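Local coordinates for haloacid dehalogenase domain protein hydrolase (Planctomyces limnophilus, PDB 4OVY), which probably acts as a metal-dependent hydrolase, perhaps a phosphatase, of the haloacid dehalogenase superfamily, and binds a calcium ion, at residues P5-S10 with R296-V300; G45-C49 with C138-M143; E50-Y54 with Y268-F274; H107-D112 with V200-A205; N234-Y239 with G275-A280. All coordinates share one frame; numbering follows the deposited sequence.

Interaction 1: P5-S10 with R296-V300; sequences PSWNDS and RDWKV. With EDO (1,2-ethanediol), chain G.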
# COMPACT_ATOMS: atom_id res chain seq x y z
N PRO A 5 6.45 1.55 30.22
CA PRO A 5 7.28 1.79 31.41
C PRO A 5 8.15 3.05 31.38
O PRO A 5 8.49 3.58 32.43
CB PRO A 5 8.16 0.54 31.50
CG PRO A 5 8.13 -0.06 30.14
CD PRO A 5 6.80 0.28 29.55
N SER A 6 8.51 3.52 30.19
CA SER A 6 9.32 4.74 30.05
C SER A 6 8.47 6.02 30.01
O SER A 6 9.02 7.10 29.84
CB SER A 6 10.19 4.66 28.79
OG SER A 6 11.15 3.64 28.91
N TRP A 7 7.15 5.89 30.18
CA TRP A 7 6.25 7.03 30.19
C TRP A 7 5.84 7.37 31.62
O TRP A 7 5.27 6.52 32.31
CB TRP A 7 4.99 6.75 29.38
CG TRP A 7 5.21 6.51 27.90
CD1 TRP A 7 5.88 5.47 27.32
CD2 TRP A 7 4.73 7.32 26.83
NE1 TRP A 7 5.85 5.59 25.95
CE2 TRP A 7 5.15 6.71 25.62
CE3 TRP A 7 3.98 8.50 26.76
CZ2 TRP A 7 4.85 7.25 24.37
CZ3 TRP A 7 3.67 9.03 25.51
CH2 TRP A 7 4.11 8.41 24.33
N ASN A 8 6.11 8.60 32.04
CA ASN A 8 5.62 9.14 33.32
C ASN A 8 4.11 9.34 33.25
O ASN A 8 3.53 9.31 32.16
CB ASN A 8 6.23 10.52 33.60
CG ASN A 8 7.71 10.47 33.90
OD1 ASN A 8 8.19 9.54 34.57
ND2 ASN A 8 8.44 11.47 33.43
N ASP A 9 3.48 9.58 34.40
CA ASP A 9 2.09 9.99 34.39
C ASP A 9 2.03 11.35 33.70
O ASP A 9 2.80 12.24 34.02
CB ASP A 9 1.52 10.08 35.81
CG ASP A 9 0.01 10.33 35.82
OD1 ASP A 9 -0.68 10.08 34.80
OD2 ASP A 9 -0.48 10.79 36.86
N SER A 10 1.14 11.47 32.72
CA SER A 10 1.02 12.68 31.92
C SER A 10 -0.31 12.65 31.18
O SER A 10 -0.95 11.62 31.11
CB SER A 10 2.16 12.75 30.90
OG SER A 10 2.01 11.78 29.87
N ARG A 296 9.39 16.35 30.14
CA ARG A 296 8.67 15.99 31.36
C ARG A 296 8.03 14.60 31.32
O ARG A 296 7.88 13.98 32.38
CB ARG A 296 7.60 17.04 31.66
CG ARG A 296 8.19 18.40 32.00
CD ARG A 296 7.13 19.36 32.51
NE ARG A 296 6.59 18.96 33.81
CZ ARG A 296 7.17 19.19 34.99
NH1 ARG A 296 6.56 18.78 36.11
NH2 ARG A 296 8.34 19.82 35.08
N ASP A 297 7.67 14.12 30.14
CA ASP A 297 6.80 12.93 30.02
C ASP A 297 7.54 11.62 29.81
O ASP A 297 6.94 10.55 29.97
CB ASP A 297 5.77 13.11 28.90
CG ASP A 297 4.83 14.29 29.13
OD1 ASP A 297 4.83 14.88 30.24
OD2 ASP A 297 4.07 14.64 28.20
N TRP A 298 8.81 11.68 29.42
CA TRP A 298 9.58 10.50 29.06
C TRP A 298 10.75 10.29 30.02
O TRP A 298 11.59 11.19 30.19
CB TRP A 298 10.09 10.61 27.61
CG TRP A 298 9.03 10.41 26.56
CD1 TRP A 298 7.72 10.06 26.75
CD2 TRP A 298 9.22 10.48 25.14
NE1 TRP A 298 7.08 9.94 25.55
CE2 TRP A 298 7.97 10.18 24.54
CE3 TRP A 298 10.31 10.76 24.31
CZ2 TRP A 298 7.79 10.17 23.15
CZ3 TRP A 298 10.12 10.76 22.93
CH2 TRP A 298 8.87 10.46 22.37
N LYS A 299 10.82 9.10 30.62
CA LYS A 299 11.83 8.78 31.63
C LYS A 299 13.20 8.61 31.01
O LYS A 299 14.22 8.90 31.64
CB LYS A 299 11.47 7.48 32.37
CG LYS A 299 10.19 7.53 33.20
CD LYS A 299 10.04 6.22 33.98
CE LYS A 299 8.61 5.98 34.45
NZ LYS A 299 8.26 6.87 35.58
N VAL A 300 13.21 8.12 29.77
CA VAL A 300 14.42 8.01 28.96
C VAL A 300 14.05 8.40 27.54
O VAL A 300 12.88 8.35 27.17
CB VAL A 300 15.02 6.58 28.98
CG1 VAL A 300 15.39 6.18 30.40
CG2 VAL A 300 14.07 5.55 28.37
C1 EDO G . 12.27 13.48 33.15
O1 EDO G . 10.88 13.75 33.35
C2 EDO G . 12.62 12.09 33.65
O2 EDO G . 11.44 11.40 34.08
O HOH W 1 4.06 10.14 29.81
O HOH W 2 4.83 14.07 32.98
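The amide of Asn-8 lies between Lys-299 and the C-terminal end of helix 294-297 and uses both of its ends. Its OD1 accepts from Lys-299 NZ at 2.9 Å, with the ammonium in the carbonyl plane, while ND2 donates to Arg-296 O at 2.8 Å, an acceptor that sits close to the amide plane. To reach OD1 the Lys-299 chain runs out past Pro-5 O and bends at its last torsion (chi4 -74°). ND2 also donates to O2 of an ethanediol molecule, probably from the crystallisation liquor.

Beneath these side chains the backbones pair through a single bridge, Trp-7 with Trp-298. Lys-299 N donates to Ser-6 O at 2.8 Å and Asn-8 N to Asp-297 O at 3.0 Å. The two indoles leave the bridge side by side, pointing the same way, but meet as a T-shaped pair: the pyrrole edge of Trp-298 is turned to the face of Trp-7, planes at 72°, with NE1 3.5 Å from Trp-7 CZ3. Helix 141-152 backs them, its Pro-142 O taking the NE1 hydrogen of Trp-7.

Further along, a water ties Asn-8 O, Ser-10 OG and Asp-297 O together. Ser-10 OG also caps helix 11-24 at Arg-13 N, and Asp-297 OD2 is held by Asp-293 N. With a donor at OD1 and an acceptor at ND2, the Asn-8 amide is fixed in its flip, and the buried indoles supply the apolar half of the contact.

Interaction 2: G45-C49 with C138-M143; sequences GTLWC and CVYQPM. With EDO (1,2-ethanediol), chain F.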
# COMPACT_ATOMS: atom_id res chain seq x y z
N GLY A 45 11.36 12.89 13.68
CA GLY A 45 10.90 13.74 14.77
C GLY A 45 9.77 13.15 15.60
O GLY A 45 9.37 13.75 16.60
N THR A 46 9.26 11.99 15.19
CA THR A 46 8.17 11.32 15.88
C THR A 46 8.65 9.99 16.47
O THR A 46 8.41 9.72 17.64
CB THR A 46 6.98 11.12 14.92
OG1 THR A 46 6.42 12.39 14.58
CG2 THR A 46 5.90 10.25 15.55
N LEU A 47 9.32 9.18 15.65
CA LEU A 47 9.90 7.90 16.08
C LEU A 47 11.41 7.98 16.31
O LEU A 47 11.97 7.16 17.05
CB LEU A 47 9.62 6.81 15.04
CG LEU A 47 8.15 6.43 14.82
CD1 LEU A 47 8.01 5.34 13.77
CD2 LEU A 47 7.51 5.98 16.12
N TRP A 48 12.08 8.93 15.66
CA TRP A 48 13.52 9.09 15.80
C TRP A 48 13.96 10.53 15.56
O TRP A 48 13.17 11.37 15.13
CB TRP A 48 14.27 8.10 14.90
CG TRP A 48 14.31 8.42 13.43
CD1 TRP A 48 13.49 9.28 12.74
CD2 TRP A 48 15.19 7.85 12.46
NE1 TRP A 48 13.83 9.28 11.41
CE2 TRP A 48 14.87 8.41 11.21
CE3 TRP A 48 16.23 6.92 12.53
CZ2 TRP A 48 15.54 8.07 10.05
CZ3 TRP A 48 16.90 6.59 11.36
CH2 TRP A 48 16.56 7.16 10.14
N CYS A 49 15.23 10.79 15.80
CA CYS A 49 15.78 12.14 15.79
C CYS A 49 15.90 12.72 14.37
O CYS A 49 16.29 12.02 13.45
CB CYS A 49 17.14 12.09 16.46
SG CYS A 49 17.88 13.70 16.72
N CYS A 138 19.17 6.13 17.33
CA CYS A 138 18.64 7.41 17.79
C CYS A 138 17.12 7.43 17.66
O CYS A 138 16.51 8.45 17.32
CB CYS A 138 19.32 8.55 17.03
SG CYS A 138 21.12 8.54 17.23
N VAL A 139 16.52 6.29 17.95
CA VAL A 139 15.07 6.12 17.97
C VAL A 139 14.60 6.32 19.40
O VAL A 139 15.39 6.20 20.35
CB VAL A 139 14.64 4.73 17.43
CG1 VAL A 139 15.05 4.57 15.97
CG2 VAL A 139 15.22 3.60 18.27
N TYR A 140 13.32 6.64 19.57
CA TYR A 140 12.77 6.95 20.88
C TYR A 140 12.23 5.71 21.57
O TYR A 140 11.27 5.10 21.11
CB TYR A 140 11.68 8.02 20.77
CG TYR A 140 12.13 9.28 20.07
CD1 TYR A 140 13.40 9.82 20.29
CD2 TYR A 140 11.28 9.94 19.19
CE1 TYR A 140 13.80 10.98 19.65
CE2 TYR A 140 11.67 11.10 18.55
CZ TYR A 140 12.93 11.62 18.77
OH TYR A 140 13.33 12.77 18.13
N GLN A 141 12.88 5.34 22.67
CA GLN A 141 12.51 4.16 23.43
C GLN A 141 11.04 4.19 23.87
O GLN A 141 10.36 3.16 23.78
CB GLN A 141 13.45 4.01 24.64
CG GLN A 141 13.06 2.92 25.63
CD GLN A 141 13.12 1.52 25.04
OE1 GLN A 141 13.95 1.21 24.18
NE2 GLN A 141 12.24 0.65 25.53
N PRO A 142 10.53 5.35 24.32
CA PRO A 142 9.11 5.40 24.66
C PRO A 142 8.19 5.10 23.47
O PRO A 142 7.11 4.53 23.65
CB PRO A 142 8.91 6.83 25.18
CG PRO A 142 10.25 7.23 25.66
CD PRO A 142 11.21 6.60 24.70
N MSE A 143 8.61 5.46 22.26
CA MSE A 143 7.80 5.18 21.08
C MSE A 143 7.91 3.73 20.69
O MSE A 143 6.95 3.15 20.20
CB MSE A 143 8.17 6.10 19.91
CG MSE A 143 7.95 7.57 20.25
SE MSE A 143 6.04 7.98 20.58
CE MSE A 143 5.45 7.86 18.71
C1 EDO F . 9.97 -2.92 22.82
O1 EDO F . 9.04 -3.03 23.90
C2 EDO F . 11.01 -1.88 23.18
O2 EDO F . 11.66 -2.24 24.41
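Tyr-140 swings its ring across the 45-49 backbone because CG stands anti to its own carbonyl carbon (chi1 -55°), and Met-143 folds back on Thr-46 and Leu-47 through two successive bends, at chi2 and chi3. The tyrosine ring lays one face against Trp-48 CA, while Thr-46 O comes in at its edge, in plane, 3.3 Å from CD2. Its hydroxyl passes Cys-49 CA at 3.4 Å and is hydrogen-bonded to Glu-265. A phenylalanine here would probably keep the ring packing but leave Glu-265 without this partner.

Tyr-140 N donates to Leu-47 O at 2.9 Å, and Cys-49 N meets Cys-138 O at 3.1 Å; the two bonds frame a single bridge between Trp-48 and Val-139. Segment 45-49 follows the first strand of the HAD-type Rossmann-like core, and Thr-46 completes a sequence consistent with the family's DxDx(T/V) motif; its OG1 bonds to Asn-234, a calcium ligand. Trp-48 CB rests on Val-139 CG1 at 3.8 Å, its NE1 turned to Asp-44. Selenomethionine Met-143 crosses Leu-47 at about a right angle, CE 3.8 Å from CD2, and its CG lies 3.4 Å from Thr-46 O, a buried carbonyl with no hydrogen-bond partner in the model.

Interaction 3: E50-Y54 with Y268-F274; sequences EQPMY and YDRQSPF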
# COMPACT_ATOMS: atom_id res chain seq x y z
N GLU A 50 15.58 14.01 14.23
CA GLU A 50 15.65 14.72 12.93
C GLU A 50 16.51 15.99 13.00
O GLU A 50 16.41 16.86 12.13
CB GLU A 50 14.24 15.08 12.45
CG GLU A 50 13.53 16.06 13.36
CD GLU A 50 12.12 16.39 12.94
OE1 GLU A 50 11.72 16.07 11.79
OE2 GLU A 50 11.40 16.97 13.77
N GLN A 51 17.33 16.11 14.04
CA GLN A 51 18.29 17.19 14.17
C GLN A 51 19.69 16.57 14.16
O GLN A 51 19.87 15.47 14.67
CB GLN A 51 18.07 17.96 15.48
CG GLN A 51 16.72 18.63 15.61
CD GLN A 51 16.49 19.76 14.61
OE1 GLN A 51 17.43 20.31 14.04
NE2 GLN A 51 15.23 20.12 14.41
N PRO A 52 20.68 17.26 13.56
CA PRO A 52 20.64 18.60 12.96
C PRO A 52 19.96 18.66 11.60
O PRO A 52 19.79 19.76 11.05
CB PRO A 52 22.13 18.96 12.82
CG PRO A 52 22.81 17.65 12.65
CD PRO A 52 22.03 16.67 13.48
N MSE A 53 19.59 17.51 11.04
CA MSE A 53 18.81 17.46 9.79
C MSE A 53 18.12 16.13 9.65
O MSE A 53 18.45 15.17 10.35
CB MSE A 53 19.71 17.68 8.56
CG MSE A 53 20.77 16.60 8.41
SE MSE A 53 21.99 16.99 6.92
CE MSE A 53 23.18 18.16 7.97
N TYR A 54 17.16 16.06 8.73
CA TYR A 54 16.51 14.79 8.42
C TYR A 54 17.61 13.79 8.08
O TYR A 54 18.56 14.14 7.37
CB TYR A 54 15.53 14.93 7.25
CG TYR A 54 14.45 15.99 7.44
CD1 TYR A 54 13.70 16.05 8.62
CD2 TYR A 54 14.17 16.93 6.45
CE1 TYR A 54 12.72 17.00 8.80
CE2 TYR A 54 13.18 17.89 6.62
CZ TYR A 54 12.45 17.92 7.80
OH TYR A 54 11.47 18.87 8.00
N TYR A 268 13.11 22.38 20.09
CA TYR A 268 12.72 23.18 18.93
C TYR A 268 11.23 23.10 18.68
O TYR A 268 10.61 22.10 19.01
CB TYR A 268 13.46 22.72 17.68
CG TYR A 268 13.21 21.27 17.26
CD1 TYR A 268 13.96 20.24 17.79
CD2 TYR A 268 12.22 20.96 16.32
CE1 TYR A 268 13.75 18.93 17.41
CE2 TYR A 268 11.99 19.65 15.93
CZ TYR A 268 12.76 18.63 16.47
OH TYR A 268 12.55 17.34 16.09
N ASP A 269 10.66 24.14 18.09
CA ASP A 269 9.31 24.07 17.56
C ASP A 269 9.08 25.08 16.43
O ASP A 269 9.25 24.73 15.25
CB ASP A 269 8.21 24.13 18.66
CG ASP A 269 8.47 25.17 19.75
OD1 ASP A 269 8.87 26.31 19.46
OD2 ASP A 269 8.21 24.83 20.92
N ARG A 270 8.76 26.32 16.78
CA ARG A 270 8.22 27.28 15.80
C ARG A 270 9.26 27.85 14.83
O ARG A 270 8.91 28.30 13.74
CB ARG A 270 7.51 28.43 16.52
CG ARG A 270 6.35 27.97 17.39
CD ARG A 270 5.51 29.13 17.90
NE ARG A 270 4.61 28.71 18.99
CZ ARG A 270 3.37 28.23 18.82
NH1 ARG A 270 2.66 27.89 19.89
NH2 ARG A 270 2.84 28.09 17.62
N GLN A 271 10.54 27.82 15.23
CA GLN A 271 11.62 28.43 14.46
C GLN A 271 12.50 27.42 13.73
O GLN A 271 13.46 27.80 13.07
CB GLN A 271 12.52 29.26 15.38
CG GLN A 271 11.79 30.25 16.28
CD GLN A 271 11.31 31.47 15.53
OE1 GLN A 271 10.53 31.37 14.59
NE2 GLN A 271 11.77 32.64 15.95
N SER A 272 12.18 26.13 13.83
CA SER A 272 13.08 25.10 13.35
C SER A 272 12.95 24.92 11.85
O SER A 272 11.84 24.80 11.35
CB SER A 272 12.79 23.77 14.04
OG SER A 272 13.77 22.81 13.69
N PRO A 273 14.07 24.89 11.13
CA PRO A 273 13.98 24.53 9.71
C PRO A 273 13.58 23.07 9.50
O PRO A 273 12.98 22.75 8.47
CB PRO A 273 15.39 24.80 9.18
CG PRO A 273 16.28 24.85 10.36
CD PRO A 273 15.44 25.25 11.54
N PHE A 274 13.89 22.20 10.45
CA PHE A 274 13.55 20.78 10.36
C PHE A 274 12.50 20.44 11.41
O PHE A 274 12.70 20.71 12.59
CB PHE A 274 14.80 19.92 10.54
CG PHE A 274 15.86 20.20 9.50
CD1 PHE A 274 15.73 19.70 8.21
CD2 PHE A 274 16.98 20.96 9.81
CE1 PHE A 274 16.69 19.95 7.25
CE2 PHE A 274 17.95 21.21 8.85
CZ PHE A 274 17.80 20.71 7.56
O HOH W 3 14.66 15.56 16.55
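Tyr-268 donates its hydroxyl to Glu-50 OE2 at 2.6 Å, on the anti lone pair of that oxygen. A water bridges the same hydroxyl to Glu-50 N. Over the centre of the Tyr-268 ring sits Gln-51 NE2, 3.3 Å above the plane; the glutamine arrives from the opposite direction, bent at chi2 (-66°), with its amide inclined 64° to the ring. A leucine in place of Tyr-268 would probably leave Glu-50 OE2 without its short bond and Gln-51 NE2 without the ring beneath it.

After a type I turn from Asp-269 to Ser-272, Ser-272 OG donates to Phe-274 O at 2.6 Å, and Gln-51 NE2 lies 3.1 Å from that OG. Phe-274 then packs against the 50-54 loop. Met-53 CA stands over the centre of its ring, a CH-pi contact at 3.8 Å, and Pro-52, which follows a cis peptide, brings its O within 3.2 Å of CE2. The ring edge is turned to the face of Tyr-54 in a T-shaped pair with planes at 85°, CD1 being 3.5 Å from Tyr-54 CE2.

Glu-50 is a known calcium ligand of this protein, though it does not bind the metal in this chain. The contact lies beside that site, with helices 55-67 and 88-91 packed on Phe-274 through Leu-57 and Leu-88, and with Tyr-268 stacked on His-259 of strand 253-260.

Interaction 4: H107-D112 with V200-A205; sequences HAGMTD and VLVRLA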
# COMPACT_ATOMS: atom_id res chain seq x y z
N HIS A 107 20.09 8.68 -7.99
CA HIS A 107 19.97 7.22 -7.99
C HIS A 107 19.08 6.64 -9.08
O HIS A 107 18.60 5.52 -8.96
CB HIS A 107 19.47 6.77 -6.62
CG HIS A 107 20.40 7.12 -5.51
ND1 HIS A 107 20.42 8.36 -4.92
CD2 HIS A 107 21.39 6.41 -4.92
CE1 HIS A 107 21.36 8.39 -4.00
NE2 HIS A 107 21.96 7.22 -3.97
N ALA A 108 18.86 7.40 -10.15
CA ALA A 108 18.05 6.92 -11.27
C ALA A 108 18.84 5.90 -12.08
O ALA A 108 20.06 6.01 -12.18
CB ALA A 108 17.63 8.08 -12.16
N GLY A 109 18.15 4.92 -12.65
CA GLY A 109 18.78 3.93 -13.52
C GLY A 109 19.27 2.67 -12.82
O GLY A 109 19.64 1.69 -13.49
N MSE A 110 19.28 2.67 -11.50
CA MSE A 110 19.67 1.49 -10.73
C MSE A 110 18.42 0.77 -10.28
O MSE A 110 17.32 1.34 -10.29
CB MSE A 110 20.57 1.87 -9.55
CG MSE A 110 19.85 2.54 -8.39
SE MSE A 110 21.08 2.83 -6.87
CE MSE A 110 22.40 3.96 -7.81
N THR A 111 18.57 -0.49 -9.89
CA THR A 111 17.44 -1.27 -9.43
C THR A 111 17.07 -0.93 -8.00
O THR A 111 17.86 -0.33 -7.26
CB THR A 111 17.69 -2.79 -9.51
OG1 THR A 111 18.71 -3.15 -8.57
CG2 THR A 111 18.11 -3.20 -10.92
N ASP A 112 15.86 -1.33 -7.61
CA ASP A 112 15.41 -1.24 -6.22
C ASP A 112 16.38 -1.93 -5.25
O ASP A 112 16.73 -1.37 -4.21
CB ASP A 112 13.98 -1.80 -6.06
CG ASP A 112 13.83 -3.25 -6.53
OD1 ASP A 112 14.63 -3.75 -7.36
OD2 ASP A 112 12.88 -3.91 -6.08
N VAL A 200 13.60 -7.30 -12.67
CA VAL A 200 13.96 -6.24 -11.73
C VAL A 200 13.03 -5.05 -11.87
O VAL A 200 12.36 -4.88 -12.90
CB VAL A 200 15.41 -5.75 -11.92
CG1 VAL A 200 16.41 -6.89 -11.78
CG2 VAL A 200 15.58 -5.04 -13.26
N LEU A 201 13.00 -4.22 -10.83
CA LEU A 201 12.38 -2.90 -10.91
C LEU A 201 13.49 -1.87 -10.90
O LEU A 201 14.38 -1.92 -10.04
CB LEU A 201 11.44 -2.63 -9.73
CG LEU A 201 10.03 -3.25 -9.76
CD1 LEU A 201 9.30 -3.01 -11.07
CD2 LEU A 201 10.08 -4.73 -9.45
N VAL A 202 13.42 -0.95 -11.86
CA VAL A 202 14.43 0.08 -12.06
C VAL A 202 13.86 1.44 -11.67
O VAL A 202 12.74 1.78 -12.06
CB VAL A 202 14.88 0.11 -13.54
CG1 VAL A 202 15.88 1.23 -13.80
CG2 VAL A 202 15.48 -1.23 -13.92
N ARG A 203 14.65 2.21 -10.93
CA ARG A 203 14.26 3.55 -10.51
C ARG A 203 14.35 4.55 -11.68
O ARG A 203 15.35 4.60 -12.40
CB ARG A 203 15.16 4.03 -9.38
CG ARG A 203 15.08 3.19 -8.11
CD ARG A 203 16.18 3.59 -7.14
NE ARG A 203 16.19 5.03 -6.93
CZ ARG A 203 15.51 5.69 -5.99
NH1 ARG A 203 14.76 5.04 -5.10
NH2 ARG A 203 15.59 7.01 -5.94
N LEU A 204 13.30 5.34 -11.85
CA LEU A 204 13.25 6.37 -12.88
C LEU A 204 13.55 7.75 -12.29
O LEU A 204 13.46 7.97 -11.08
CB LEU A 204 11.88 6.38 -13.54
CG LEU A 204 11.42 5.06 -14.16
CD1 LEU A 204 10.05 5.24 -14.78
CD2 LEU A 204 12.43 4.57 -15.19
N ALA A 205 13.93 8.68 -13.17
CA ALA A 205 14.17 10.07 -12.78
C ALA A 205 12.86 10.83 -12.88
O ALA A 205 12.76 11.84 -13.57
CB ALA A 205 15.24 10.69 -13.67
O HOH W 4 14.52 -6.01 -8.55
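Arg-203 and selenomethionine Met-110 lie side by side and point the same way, Arg-203 CD 4.0 Å from Met-110 CG. The arginine bends at chi3 (51°), which brings the edge of its guanidinium round to His-107 O: NE donates at 3.2 Å, with the oxygen close to the guanidinium plane but the donor well above the plane of the carbonyl. Phe-115 has a cation-pi contact with this arginine and an edge-to-face pairing with His-107.

Thr-111 and Val-200 are set at a slant to each other, CG2 of the threonine 3.8 Å from Val-200 CB. Asp-112 slants likewise past Leu-201, and a water links its OD1 to Leu-201 N. The aspartate's OD2 forms a salt bridge with Arg-221 of the second subunit. At the far end Ala-108 CB packs on Ala-205 CB.

Three backbone hydrogen bonds join the segments. Gly-109 N donates to Arg-203 O at 2.8 Å, Arg-203 N to Met-110 O at 2.9 Å, and Asp-112 N to Leu-201 O at 2.9 Å.

The first four residues, His-107 to Met-110, form a type II beta turn with Gly-109 at positive phi, and Thr-111 follows as the N-cap of helix 112-125. The arrangement is thus the tight turn linking helix 95-106 to helix 112-125, bridged at Thr-111 to Val-202 of strand 198-204, which pairs antiparallel with 183-195, away from the calcium site and partly at the subunit interface.

Interaction 5: N234-Y239 with G275-A280; sequences NSDGDY and GRLDRA. With CA (calcium ion), chain J.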
# COMPACT_ATOMS: atom_id res chain seq x y z
N ASN A 234 4.62 15.15 14.76
CA ASN A 234 5.37 16.14 15.53
C ASN A 234 5.50 17.52 14.88
O ASN A 234 5.98 18.45 15.52
CB ASN A 234 6.79 15.63 15.81
CG ASN A 234 7.65 15.64 14.57
OD1 ASN A 234 7.39 14.91 13.63
ND2 ASN A 234 8.68 16.48 14.56
N SER A 235 5.09 17.66 13.63
CA SER A 235 5.32 18.92 12.92
C SER A 235 4.08 19.37 12.17
O SER A 235 3.09 18.65 12.07
CB SER A 235 6.49 18.74 11.95
OG SER A 235 6.09 18.04 10.78
N ASP A 236 4.15 20.58 11.62
CA ASP A 236 3.04 21.11 10.86
C ASP A 236 2.74 20.31 9.59
O ASP A 236 1.62 20.33 9.11
CB ASP A 236 3.27 22.59 10.53
CG ASP A 236 3.09 23.49 11.75
OD1 ASP A 236 2.78 22.99 12.86
OD2 ASP A 236 3.26 24.72 11.58
N GLY A 237 3.74 19.60 9.07
CA GLY A 237 3.53 18.65 7.98
C GLY A 237 2.60 17.49 8.31
O GLY A 237 2.13 16.80 7.40
N ASP A 238 2.33 17.27 9.60
CA ASP A 238 1.41 16.24 10.07
C ASP A 238 -0.02 16.74 10.32
O ASP A 238 -0.89 15.95 10.71
CB ASP A 238 1.95 15.63 11.37
CG ASP A 238 3.25 14.89 11.16
OD1 ASP A 238 3.29 14.05 10.25
OD2 ASP A 238 4.22 15.16 11.90
N TYR A 239 -0.27 18.02 10.08
CA TYR A 239 -1.56 18.65 10.43
C TYR A 239 -2.73 17.93 9.77
O TYR A 239 -3.69 17.57 10.45
CB TYR A 239 -1.57 20.13 10.03
CG TYR A 239 -2.71 20.95 10.63
CD1 TYR A 239 -4.02 20.79 10.19
CD2 TYR A 239 -2.47 21.90 11.62
CE1 TYR A 239 -5.06 21.53 10.72
CE2 TYR A 239 -3.51 22.65 12.16
CZ TYR A 239 -4.80 22.46 11.71
OH TYR A 239 -5.85 23.19 12.22
N GLY A 275 11.38 19.86 10.98
CA GLY A 275 10.31 19.49 11.90
C GLY A 275 9.63 20.68 12.57
O GLY A 275 9.27 20.62 13.74
N ARG A 276 9.45 21.76 11.81
CA ARG A 276 8.80 22.96 12.32
C ARG A 276 7.41 22.63 12.85
O ARG A 276 6.60 22.01 12.16
CB ARG A 276 8.69 24.05 11.25
CG ARG A 276 8.28 25.41 11.82
CD ARG A 276 8.07 26.45 10.73
NE ARG A 276 9.23 26.56 9.83
CZ ARG A 276 10.31 27.32 10.05
NH1 ARG A 276 10.42 28.07 11.14
NH2 ARG A 276 11.29 27.33 9.15
N LEU A 277 7.15 23.04 14.08
CA LEU A 277 5.89 22.81 14.77
C LEU A 277 5.39 24.17 15.26
O LEU A 277 6.04 24.80 16.09
CB LEU A 277 6.10 21.86 15.95
CG LEU A 277 4.88 21.63 16.86
CD1 LEU A 277 3.71 21.04 16.07
CD2 LEU A 277 5.23 20.75 18.05
N ASP A 278 4.26 24.60 14.73
CA ASP A 278 3.76 25.95 14.98
C ASP A 278 2.24 25.96 14.89
O ASP A 278 1.56 26.04 15.91
CB ASP A 278 4.39 26.92 13.99
CG ASP A 278 3.90 28.35 14.14
OD1 ASP A 278 3.35 28.73 15.20
OD2 ASP A 278 4.08 29.11 13.18
N ARG A 279 1.70 25.83 13.68
CA ARG A 279 0.26 25.85 13.48
C ARG A 279 -0.44 24.70 14.20
O ARG A 279 -1.51 24.88 14.81
CB ARG A 279 -0.07 25.81 11.98
CG ARG A 279 0.63 26.87 11.13
CD ARG A 279 0.42 28.27 11.66
NE ARG A 279 1.20 29.26 10.93
CZ ARG A 279 1.23 30.55 11.23
NH1 ARG A 279 0.51 31.02 12.24
NH2 ARG A 279 1.98 31.38 10.51
N ALA A 280 0.16 23.52 14.15
CA ALA A 280 -0.42 22.34 14.80
C ALA A 280 -0.42 22.48 16.33
O ALA A 280 -1.34 22.01 17.00
CB ALA A 280 0.31 21.07 14.39
CA CA J . 8.07 14.94 11.31
O HOH W 5 8.52 19.20 16.10
O HOH W 6 5.99 15.83 9.62
O HOH W 7 6.57 21.53 9.24
O HOH W 8 9.41 16.37 10.57
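Asp-236 reaches from its short 3-10 segment into the start of helix 279-287. Its CB lies 3.8 Å from Arg-276 O, the carbonyl that also accepts from Asp-236 N. With CG anti to the carbonyl carbon (chi1 -74°), the carboxylate comes up against three successive backbone amides. OD1 takes two of them, Asp-278 N at 2.9 Å and Ala-280 N at 3.0 Å, from opposite faces of the carboxylate plane; OD2 takes Arg-279 N at 2.8 Å on its syn side. Three N-H groups thus hold the carboxylate against turning, and the helix N-terminus would probably stabilise its negative charge. Asp-278 occupies the N-cap position, but the carboxylate here comes from Asp-236, across the contact.

Segment 234-239 follows strand 230-233 of the Rossmann-like core, where HAD proteins carry acidic metal-site residues. Asn-234 OD1 binds the calcium ion at 2.4 Å, with Asp-42 OD2, the backbone O of Asp-44 and two waters, one of them more distant. Asp-238, a known calcium ligand of this protein that does not bind the ion in this chain, receives Asn-234 N and Ser-235 N on OD2 and pairs with Lys-216 through OD1. One water joins Asn-234 O and ND2 to Gly-275 O. Leu-277 CB sits 3.4 Å from Asn-234 O, and Tyr-239 lays CD2 4.0 Å from Ala-280 CB, its hydroxyl bonded to Asp-283.

Overall arrangement
Interactions 2, 3 and 5 meet beside the calcium site. Thr-46 OG1 of interaction 2 lies 2.9 Å from the metal ligand Asn-234 OD1 of interaction 5, and Glu-50 OE2 of interaction 3 lies 2.9 Å from Asn-234 ND2 in a weak hydrogen bond. Interactions 3 and 5, centres 11 Å apart, are also joined by the salt bridge of Arg-270 NH2 with Asp-278 OD1 at 2.6 Å. Interaction 1 backs this group through Trp-7 NE1, 2.8 Å from Pro-142 O of interaction 2; its Trp-298 side chain is about 12 Å from the calcium. Interaction 4 stands apart, its centre about 43 Å from that of interaction 1, across the centre of the chain.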